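Local coordinates for protein aminotransferase, class III (Thermomicrobium roseum, PDB 6IO1) that acts as a thermostable (S)-enantioselective omega-transaminase, probably moving amino groups between amines and carbonyl substrates with pyridoxal 5'-phosphate as cofactor, at residues E365-G371 against V382-K388; L400-E405 against C417-I422; A407-R411 against A444-V449. One frame throughout, in Å; residues are numbered along the deposited sequence.

Contact 1 of 3, residues E365-G371 against V382-K388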
loop_
_atom_site.group_PDB
_atom_site.type_symbol
_atom_site.label_atom_id
_atom_site.label_comp_id
_atom_site.label_asym_id
_atom_site.label_seq_id
_atom_site.Cartn_x
_atom_site.Cartn_y
_atom_site.Cartn_z
ATOM N N GLU B 365 9.883 -25.352 -27.827
ATOM C CA GLU B 365 10.531 -24.584 -28.875
ATOM C C GLU B 365 10.564 -25.332 -30.193
ATOM O O GLU B 365 10.878 -24.723 -31.217
ATOM C CB GLU B 365 11.955 -24.203 -28.456
ATOM C CG GLU B 365 12.027 -23.022 -27.491
ATOM C CD GLU B 365 13.449 -22.683 -27.081
ATOM O OE1 GLU B 365 14.358 -23.489 -27.371
ATOM O OE2 GLU B 365 13.658 -21.614 -26.467
ATOM N N GLU B 366 10.259 -26.632 -30.189
ATOM C CA GLU B 366 10.094 -27.374 -31.432
ATOM C C GLU B 366 8.875 -26.916 -32.223
ATOM O O GLU B 366 8.799 -27.179 -33.429
ATOM C CB GLU B 366 9.984 -28.867 -31.125
ATOM C CG GLU B 366 11.229 -29.466 -30.502
ATOM C CD GLU B 366 10.998 -30.864 -29.968
ATOM O OE1 GLU B 366 11.894 -31.392 -29.279
ATOM O OE2 GLU B 366 9.920 -31.436 -30.240
ATOM N N ARG B 367 7.920 -26.258 -31.576
ATOM C CA ARG B 367 6.720 -25.805 -32.257
ATOM C C ARG B 367 6.993 -24.524 -33.044
ATOM O O ARG B 367 7.787 -23.680 -32.618
ATOM C CB ARG B 367 5.599 -25.579 -31.248
ATOM C CG ARG B 367 5.388 -26.784 -30.343
ATOM C CD ARG B 367 4.182 -26.644 -29.437
ATOM N NE ARG B 367 3.981 -27.857 -28.649
ATOM C CZ ARG B 367 2.856 -28.168 -28.017
ATOM N NH1 ARG B 367 1.810 -27.356 -28.078
ATOM N NH2 ARG B 367 2.775 -29.298 -27.326
ATOM N N PRO B 368 6.347 -24.356 -34.203
ATOM C CA PRO B 368 6.622 -23.170 -35.031
ATOM C C PRO B 368 6.184 -21.858 -34.403
ATOM O O PRO B 368 6.655 -20.801 -34.841
ATOM C CB PRO B 368 5.842 -23.451 -36.325
ATOM C CG PRO B 368 4.799 -24.441 -35.945
ATOM C CD PRO B 368 5.377 -25.266 -34.833
ATOM N N TYR B 369 5.306 -21.880 -33.402
ATOM C CA TYR B 369 4.771 -20.657 -32.821
ATOM C C TYR B 369 5.405 -20.297 -31.481
ATOM O O TYR B 369 4.942 -19.361 -30.823
ATOM C CB TYR B 369 3.250 -20.759 -32.671
ATOM C CG TYR B 369 2.750 -22.054 -32.069
ATOM C CD1 TYR B 369 2.846 -22.294 -30.705
ATOM C CD2 TYR B 369 2.165 -23.029 -32.866
ATOM C CE1 TYR B 369 2.381 -23.473 -30.152
ATOM C CE2 TYR B 369 1.698 -24.211 -32.322
ATOM C CZ TYR B 369 1.808 -24.428 -30.966
ATOM O OH TYR B 369 1.343 -25.603 -30.422
ATOM N N VAL B 370 6.446 -21.010 -31.063
ATOM C CA VAL B 370 7.142 -20.734 -29.810
ATOM C C VAL B 370 8.472 -20.077 -30.155
ATOM O O VAL B 370 9.382 -20.730 -30.679
ATOM C CB VAL B 370 7.345 -22.002 -28.973
ATOM C CG1 VAL B 370 8.289 -21.725 -27.812
ATOM C CG2 VAL B 370 6.007 -22.513 -28.462
ATOM N N GLY B 371 8.585 -18.779 -29.870
ATOM C CA GLY B 371 9.818 -18.071 -30.177
ATOM C C GLY B 371 10.951 -18.427 -29.233
ATOM O O GLY B 371 12.038 -18.819 -29.668
ATOM N N VAL B 382 7.105 -18.584 -21.714
ATOM C CA VAL B 382 7.032 -19.090 -23.078
ATOM C C VAL B 382 6.545 -17.939 -23.947
ATOM O O VAL B 382 5.376 -17.538 -23.852
ATOM C CB VAL B 382 6.093 -20.299 -23.187
ATOM C CG1 VAL B 382 5.993 -20.769 -24.633
ATOM C CG2 VAL B 382 6.554 -21.426 -22.275
ATOM N N GLU B 383 7.439 -17.383 -24.766
ATOM C CA GLU B 383 7.106 -16.286 -25.664
ATOM C C GLU B 383 6.547 -16.854 -26.962
ATOM O O GLU B 383 7.211 -17.647 -27.637
ATOM C CB GLU B 383 8.335 -15.421 -25.942
ATOM C CG GLU B 383 8.088 -14.306 -26.946
ATOM C CD GLU B 383 9.122 -13.202 -26.865
ATOM O OE1 GLU B 383 9.906 -13.187 -25.893
ATOM O OE2 GLU B 383 9.149 -12.344 -27.773
ATOM N N VAL B 384 5.328 -16.447 -27.307
ATOM C CA VAL B 384 4.618 -16.970 -28.467
ATOM C C VAL B 384 4.747 -15.980 -29.616
ATOM O O VAL B 384 4.570 -14.769 -29.430
ATOM C CB VAL B 384 3.141 -17.239 -28.133
ATOM C CG1 VAL B 384 2.354 -17.563 -29.393
ATOM C CG2 VAL B 384 3.029 -18.372 -27.123
ATOM N N VAL B 385 5.065 -16.497 -30.804
ATOM C CA VAL B 385 5.223 -15.701 -32.012
ATOM C C VAL B 385 4.474 -16.401 -33.137
ATOM O O VAL B 385 4.236 -17.609 -33.097
ATOM C CB VAL B 385 6.703 -15.496 -32.403
ATOM C CG1 VAL B 385 7.419 -14.641 -31.367
ATOM C CG2 VAL B 385 7.398 -16.837 -32.576
ATOM N N ARG B 386 4.080 -15.620 -34.142
ATOM C CA ARG B 386 3.417 -16.213 -35.299
ATOM C C ARG B 386 4.372 -17.113 -36.074
ATOM O O ARG B 386 3.965 -18.155 -36.601
ATOM C CB ARG B 386 2.860 -15.116 -36.208
ATOM C CG ARG B 386 1.933 -14.135 -35.508
ATOM C CD ARG B 386 1.199 -13.260 -36.511
ATOM N NE ARG B 386 0.076 -13.944 -37.146
ATOM C CZ ARG B 386 -0.677 -13.413 -38.106
ATOM N NH1 ARG B 386 -0.425 -12.191 -38.554
ATOM N NH2 ARG B 386 -1.681 -14.109 -38.621
ATOM N N ASP B 387 5.643 -16.726 -36.152
ATOM C CA ASP B 387 6.641 -17.443 -36.930
ATOM C C ASP B 387 7.997 -17.285 -36.259
ATOM O O ASP B 387 8.354 -16.183 -35.835
ATOM C CB ASP B 387 6.687 -16.936 -38.375
ATOM C CG ASP B 387 7.750 -17.626 -39.202
ATOM O OD1 ASP B 387 7.598 -18.833 -39.484
ATOM O OD2 ASP B 387 8.733 -16.957 -39.577
ATOM N N LYS B 388 8.742 -18.389 -36.148
ATOM C CA LYS B 388 10.046 -18.325 -35.493
ATOM C C LYS B 388 11.000 -17.425 -36.263
ATOM O O LYS B 388 11.731 -16.623 -35.667
ATOM C CB LYS B 388 10.658 -19.720 -35.391
ATOM C CG LYS B 388 10.026 -20.666 -34.405
ATOM C CD LYS B 388 10.582 -22.054 -34.652
ATOM C CE LYS B 388 11.181 -22.641 -33.397
ATOM N NZ LYS B 388 10.258 -22.513 -32.237
HETATM O O HOH W 1 12.418 -17.444 -32.726
#

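Contact 2 of 3, residues L400-E405 against C417-I422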
loop_
_atom_site.group_PDB
_atom_site.type_symbol
_atom_site.label_atom_id
_atom_site.label_comp_id
_atom_site.label_asym_id
_atom_site.label_seq_id
_atom_site.Cartn_x
_atom_site.Cartn_y
_atom_site.Cartn_z
ATOM N N LEU B 400 -4.728 -13.230 -28.380
ATOM C CA LEU B 400 -3.974 -14.395 -27.923
ATOM C C LEU B 400 -4.049 -14.548 -26.408
ATOM O O LEU B 400 -4.176 -15.666 -25.898
ATOM C CB LEU B 400 -2.517 -14.297 -28.376
ATOM C CG LEU B 400 -1.619 -15.464 -27.954
ATOM C CD1 LEU B 400 -1.852 -16.676 -28.845
ATOM C CD2 LEU B 400 -0.155 -15.054 -27.975
ATOM N N GLY B 401 -3.960 -13.443 -25.674
ATOM C CA GLY B 401 -3.999 -13.483 -24.231
ATOM C C GLY B 401 -5.275 -14.083 -23.668
ATOM O O GLY B 401 -5.237 -15.027 -22.874
ATOM N N PRO B 402 -6.436 -13.543 -24.064
ATOM C CA PRO B 402 -7.703 -14.126 -23.587
ATOM C C PRO B 402 -7.912 -15.570 -24.011
ATOM O O PRO B 402 -8.406 -16.381 -23.215
ATOM C CB PRO B 402 -8.762 -13.197 -24.195
ATOM C CG PRO B 402 -8.056 -11.902 -24.383
ATOM C CD PRO B 402 -6.654 -12.266 -24.767
ATOM N N LYS B 403 -7.559 -15.914 -25.252
ATOM C CA LYS B 403 -7.727 -17.288 -25.715
ATOM C C LYS B 403 -6.853 -18.246 -24.912
ATOM O O LYS B 403 -7.309 -19.316 -24.497
ATOM C CB LYS B 403 -7.409 -17.387 -27.206
ATOM C CG LYS B 403 -8.455 -16.784 -28.125
ATOM C CD LYS B 403 -7.977 -16.813 -29.568
ATOM C CE LYS B 403 -9.031 -16.273 -30.519
ATOM N NZ LYS B 403 -8.477 -16.094 -31.892
ATOM N N LEU B 404 -5.586 -17.879 -24.696
ATOM C CA LEU B 404 -4.703 -18.714 -23.888
ATOM C C LEU B 404 -5.204 -18.815 -22.455
ATOM O O LEU B 404 -5.116 -19.878 -21.834
ATOM C CB LEU B 404 -3.275 -18.164 -23.912
ATOM C CG LEU B 404 -2.375 -18.551 -25.087
ATOM C CD1 LEU B 404 -0.991 -17.934 -24.936
ATOM C CD2 LEU B 404 -2.286 -20.062 -25.242
ATOM N N GLU B 405 -5.734 -17.717 -21.913
ATOM C CA GLU B 405 -6.272 -17.737 -20.557
ATOM C C GLU B 405 -7.419 -18.734 -20.451
ATOM O O GLU B 405 -7.435 -19.594 -19.560
ATOM C CB GLU B 405 -6.734 -16.329 -20.179
ATOM C CG GLU B 405 -7.044 -16.106 -18.712
ATOM C CD GLU B 405 -7.428 -14.666 -18.425
ATOM O OE1 GLU B 405 -8.615 -14.317 -18.601
ATOM O OE2 GLU B 405 -6.541 -13.878 -18.036
ATOM N N CYS B 417 -1.499 -15.370 -18.783
ATOM C CA CYS B 417 -1.565 -15.381 -20.237
ATOM C C CYS B 417 -1.631 -13.948 -20.745
ATOM O O CYS B 417 -2.520 -13.186 -20.351
ATOM C CB CYS B 417 -2.769 -16.192 -20.722
ATOM S SG CYS B 417 -2.710 -17.934 -20.236
ATOM N N THR B 418 -0.695 -13.589 -21.616
ATOM C CA THR B 418 -0.531 -12.236 -22.126
ATOM C C THR B 418 -0.394 -12.281 -23.636
ATOM O O THR B 418 -0.180 -13.350 -24.219
ATOM C CB THR B 418 0.715 -11.578 -21.506
ATOM O OG1 THR B 418 1.896 -12.092 -22.136
ATOM C CG2 THR B 418 0.793 -11.835 -20.007
ATOM N N PRO B 419 -0.473 -11.124 -24.309
ATOM C CA PRO B 419 -0.258 -11.117 -25.766
ATOM C C PRO B 419 1.101 -11.652 -26.175
ATOM O O PRO B 419 1.290 -11.993 -27.349
ATOM C CB PRO B 419 -0.412 -9.637 -26.139
ATOM C CG PRO B 419 -1.293 -9.080 -25.085
ATOM C CD PRO B 419 -0.939 -9.811 -23.825
ATOM N N ASP B 420 2.051 -11.734 -25.246
ATOM C CA ASP B 420 3.380 -12.246 -25.535
ATOM C C ASP B 420 3.523 -13.731 -25.238
ATOM O O ASP B 420 4.509 -14.337 -25.671
ATOM C CB ASP B 420 4.425 -11.464 -24.736
ATOM C CG ASP B 420 4.162 -9.970 -24.752
ATOM O OD1 ASP B 420 3.973 -9.421 -25.855
ATOM O OD2 ASP B 420 4.138 -9.342 -23.670
ATOM N N GLY B 421 2.575 -14.335 -24.523
ATOM C CA GLY B 421 2.703 -15.746 -24.216
ATOM C C GLY B 421 2.232 -16.164 -22.839
ATOM O O GLY B 421 1.236 -15.646 -22.324
ATOM N N ILE B 422 2.939 -17.119 -22.237
ATOM C CA ILE B 422 2.539 -17.714 -20.965
ATOM C C ILE B 422 3.647 -17.507 -19.939
ATOM O O ILE B 422 4.820 -17.772 -20.219
ATOM C CB ILE B 422 2.211 -19.212 -21.122
ATOM C CG1 ILE B 422 1.004 -19.396 -22.043
ATOM C CG2 ILE B 422 1.951 -19.850 -19.768
ATOM C CD1 ILE B 422 0.614 -20.842 -22.263
HETATM O O HOH W 2 -4.051 -14.528 -17.390
#

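Contact 3 of 3, residues A407-R411 against A444-V449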
loop_
_atom_site.group_PDB
_atom_site.type_symbol
_atom_site.label_atom_id
_atom_site.label_comp_id
_atom_site.label_asym_id
_atom_site.label_seq_id
_atom_site.Cartn_x
_atom_site.Cartn_y
_atom_site.Cartn_z
ATOM N N ALA B 407 -8.118 -21.234 -22.502
ATOM C CA ALA B 407 -7.664 -22.594 -22.779
ATOM C C ALA B 407 -6.955 -23.203 -21.574
ATOM O O ALA B 407 -7.212 -24.356 -21.206
ATOM C CB ALA B 407 -6.752 -22.602 -24.005
ATOM N N THR B 408 -6.043 -22.447 -20.954
ATOM C CA THR B 408 -5.338 -22.947 -19.778
ATOM C C THR B 408 -6.305 -23.217 -18.637
ATOM O O THR B 408 -6.216 -24.256 -17.971
ATOM C CB THR B 408 -4.270 -21.951 -19.326
ATOM O OG1 THR B 408 -4.865 -20.658 -19.165
ATOM C CG2 THR B 408 -3.138 -21.866 -20.337
ATOM N N ARG B 409 -7.246 -22.309 -18.380
ATOM C CA ARG B 409 -8.208 -22.529 -17.263
ATOM C C ARG B 409 -9.055 -23.773 -17.543
ATOM O O ARG B 409 -9.272 -24.573 -16.624
ATOM C CB ARG B 409 -9.039 -21.267 -17.029
ATOM C CG ARG B 409 -8.209 -20.124 -16.470
ATOM C CD ARG B 409 -8.922 -18.795 -16.374
ATOM N NE ARG B 409 -8.011 -17.803 -15.834
ATOM C CZ ARG B 409 -8.364 -16.579 -15.474
ATOM N NH1 ARG B 409 -9.634 -16.219 -15.517
ATOM N NH2 ARG B 409 -7.449 -15.719 -15.072
ATOM N N ARG B 410 -9.437 -23.977 -18.802
ATOM C CA ARG B 410 -10.251 -25.166 -19.157
ATOM C C ARG B 410 -9.451 -26.424 -18.801
ATOM O O ARG B 410 -10.063 -27.394 -18.316
ATOM C CB ARG B 410 -10.602 -25.141 -20.649
ATOM C CG ARG B 410 -11.861 -24.352 -20.977
ATOM C CD ARG B 410 -11.749 -22.881 -20.625
ATOM N NE ARG B 410 -13.021 -22.185 -20.763
ATOM C CZ ARG B 410 -13.515 -21.741 -21.912
ATOM N NH1 ARG B 410 -14.682 -21.118 -21.934
ATOM N NH2 ARG B 410 -12.844 -21.921 -23.036
ATOM N N ARG B 411 -8.129 -26.383 -18.996
ATOM C CA ARG B 411 -7.271 -27.577 -18.757
ATOM C C ARG B 411 -6.832 -27.690 -17.287
ATOM O O ARG B 411 -5.912 -28.481 -17.018
ATOM C CB ARG B 411 -6.145 -27.645 -19.791
ATOM C CG ARG B 411 -6.552 -28.414 -21.040
ATOM C CD ARG B 411 -5.651 -28.240 -22.236
ATOM N NE ARG B 411 -6.309 -28.686 -23.455
ATOM C CZ ARG B 411 -6.575 -29.950 -23.752
ATOM N NH1 ARG B 411 -6.375 -30.900 -22.857
ATOM N NH2 ARG B 411 -7.035 -30.258 -24.949
ATOM N N ALA B 444 -0.862 -28.483 -23.866
ATOM C CA ALA B 444 -2.225 -28.767 -24.372
ATOM C C ALA B 444 -2.958 -27.450 -24.659
ATOM O O ALA B 444 -3.609 -27.359 -25.719
ATOM C CB ALA B 444 -2.973 -29.599 -23.358
ATOM N N ALA B 445 -2.820 -26.461 -23.769
ATOM C CA ALA B 445 -3.492 -25.151 -23.944
ATOM C C ALA B 445 -2.969 -24.472 -25.215
ATOM O O ALA B 445 -3.792 -23.944 -25.987
ATOM C CB ALA B 445 -3.253 -24.294 -22.726
ATOM N N LEU B 446 -1.652 -24.527 -25.432
ATOM C CA LEU B 446 -1.031 -23.944 -26.616
ATOM C C LEU B 446 -1.516 -24.641 -27.880
ATOM O O LEU B 446 -1.797 -23.988 -28.893
ATOM C CB LEU B 446 0.492 -24.027 -26.510
ATOM C CG LEU B 446 1.196 -23.013 -25.604
ATOM C CD1 LEU B 446 2.605 -23.485 -25.273
ATOM C CD2 LEU B 446 1.229 -21.637 -26.252
ATOM N N SER B 447 -1.622 -25.973 -27.835
ATOM C CA SER B 447 -2.150 -26.714 -28.977
ATOM C C SER B 447 -3.604 -26.348 -29.254
ATOM O O SER B 447 -4.014 -26.238 -30.414
ATOM C CB SER B 447 -2.011 -28.216 -28.734
ATOM O OG SER B 447 -0.649 -28.607 -28.739
ATOM N N ASP B 448 -4.406 -26.177 -28.203
ATOM C CA ASP B 448 -5.804 -25.807 -28.392
ATOM C C ASP B 448 -5.921 -24.482 -29.130
ATOM O O ASP B 448 -6.715 -24.345 -30.068
ATOM C CB ASP B 448 -6.523 -25.728 -27.045
ATOM C CG ASP B 448 -6.542 -27.052 -26.316
ATOM O OD1 ASP B 448 -6.368 -28.098 -26.976
ATOM O OD2 ASP B 448 -6.731 -27.046 -25.081
ATOM N N VAL B 449 -5.123 -23.494 -28.727
ATOM C CA VAL B 449 -5.289 -22.168 -29.314
ATOM C C VAL B 449 -4.656 -22.094 -30.701
ATOM O O VAL B 449 -5.242 -21.523 -31.628
ATOM C CB VAL B 449 -4.726 -21.087 -28.378
ATOM C CG1 VAL B 449 -4.750 -19.741 -29.075
ATOM C CG2 VAL B 449 -5.538 -21.034 -27.095
#

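Contact 1 of 3, residues E365-G371 against V382-K388
K388 NZ is gripped by three backbone carbonyls of the facing segment. It donates to R367 O at 2.8 Å, and to E365 O and V370 O at modelled lengths of 2.5 Å, short and probably not exact. The chain reaches them by bending at its far end (chi3 125°, chi4 49°), and on the way CG passes 3.4 Å from P368 O. Lysine suits the spot because its ammonium has three N-H bonds for three acceptors; a methionine here has none to offer, and the carbonyls of E365, R367 and V370 would probably lose their shared partner, setting the turn R367-V370 freer to move. That type I turn leads into strand 370-376, which pairs with strand 379-384 in a beta hairpin and lies at the edge of the sheet within this chain. V370 and V384 form a non-hydrogen-bonded antiparallel pair, with backbone bonds to either side of it: V385 N to Y369 O, and G371 N to E383 O at 2.9 Å. G371 fits because a beta carbon there would come too near V385 CG1. Further out, V370 CG1 meets V382 CG1 at 4.0 Å. R367 NH1 donates to Y369 OH. V384 packs on L446 and L450 of helix 432-450.

Contact 2 of 3, residues L400-E405 against C417-I422
Largely apolar packing of a helix on a beta hairpin brings L400, G401 and L404 against C417, I422 and the T418-P419 backbone, with no direct hydrogen bond across. The first turns of helix 400-410 lie over the place where strand 413-418 turns into strand 421-424, in the sheet of the small domain, as in fold type I aminotransferases. G401 allows the closest backbone approach, its CA lying 4.2 Å from T418 CA; any beta carbon would press on the T418 carbonyl carbon and be crowded by the ring of P402. Beside it, C417 points its side chain at the helix. Its SG is anti to its own carbonyl carbon (chi1 -62°), which sets it 3.7 Å from L404 CB and 3.5 Å from E405 N. A small, weakly polar thiol can fit against the helix backbone in this way. L404 CD1 touches I422 CG1 at 3.8 Å, and L400 lays CD2 3.4 Å from P419 O. The turn T418-G421 is type I, with an ST turn in which T418 OG1 accepts from D420 N. G421 has backbone angles that would jam a beta carbon against the D420 carbonyl oxygen. At the E405 end a water joins the two segments: it donates to E405 OE2 and accepts from C417 N at 3.0 Å. The contact therefore depends mainly on shape and burial, with this water linking the helix to the strand's backbone N-H.

Contact 3 of 3, residues A407-R411 against A444-V449
R411, just past the end of helix 400-410, reaches over to A444 and D448 on helix 432-450. Its CB and CG only carry the chain across, without a near neighbour on the other segment. CD is the first atom to touch, and it is modelled so close to A444 CB that the exact distance is doubtful. The methyl of A444 then lies over one face of the guanidinium, toward its rim, 3.6 Å from CZ and 3.7 Å from NH1; alanine suits the place, being small enough to let the flat group lie over it. With chi4 at -70° the guanidinium is turned out of line with the extended chain, presenting NE and NH2 to the carboxylate. NE donates almost straight to D448 OD2, but the modelled length of 2.3 Å is too short to be taken literally. At the tip, NH2 donates to the syn lone pair of D448 OD1 at 3.0 Å, and more weakly to OD2. The salt bridge is thus a bidentate pairing through NE and NH2, with the two planes 30° apart.

Alongside this ion pair, helix 400-410 and the C-terminal helix 432-450 pack through small residues. A407 CA lies 5.0 Å from A445 CA, and A407 CB meets V449 CG2 at 3.7 Å. T408 CG2 presses on A445 CB at 3.4 Å, tighter than usual, while its OG1 hydrogen-bonds to the L404 and E405 carbonyls of its own helix; T408 also lies against strand 413-418. Small residues thus set the spacing and apolar contact holds the inner side, whereas the outer side depends on an exposed ion pair. Solvent would probably weaken that pair's attraction, though the NH2 to OD1 bond and the A444 methyl over the guanidinium face probably favour one orientation of the arginine.

In the fold
Running from the N terminus, the chain first closes contact 1, a short loop in which strand 370-376 turns back as strand 379-384. Contact 1 is complete before the other two begin. Helix 400-410 follows and serves both of them: its first half meets the hairpin at 417-422 in contact 2, and its last turn meets helix 432-450 in contact 3. These two cross, since 417-422 falls between 407-411 and 444-449. Contacts 1 and 2 share a sheet, where strand 379-384 neighbours strand 421-424, and V384 meets L400. Helix 432-450 joins the set, with L446 touching both V384 and L404, and so ties the hairpins and the helix pair of the C-terminal part to one sheet.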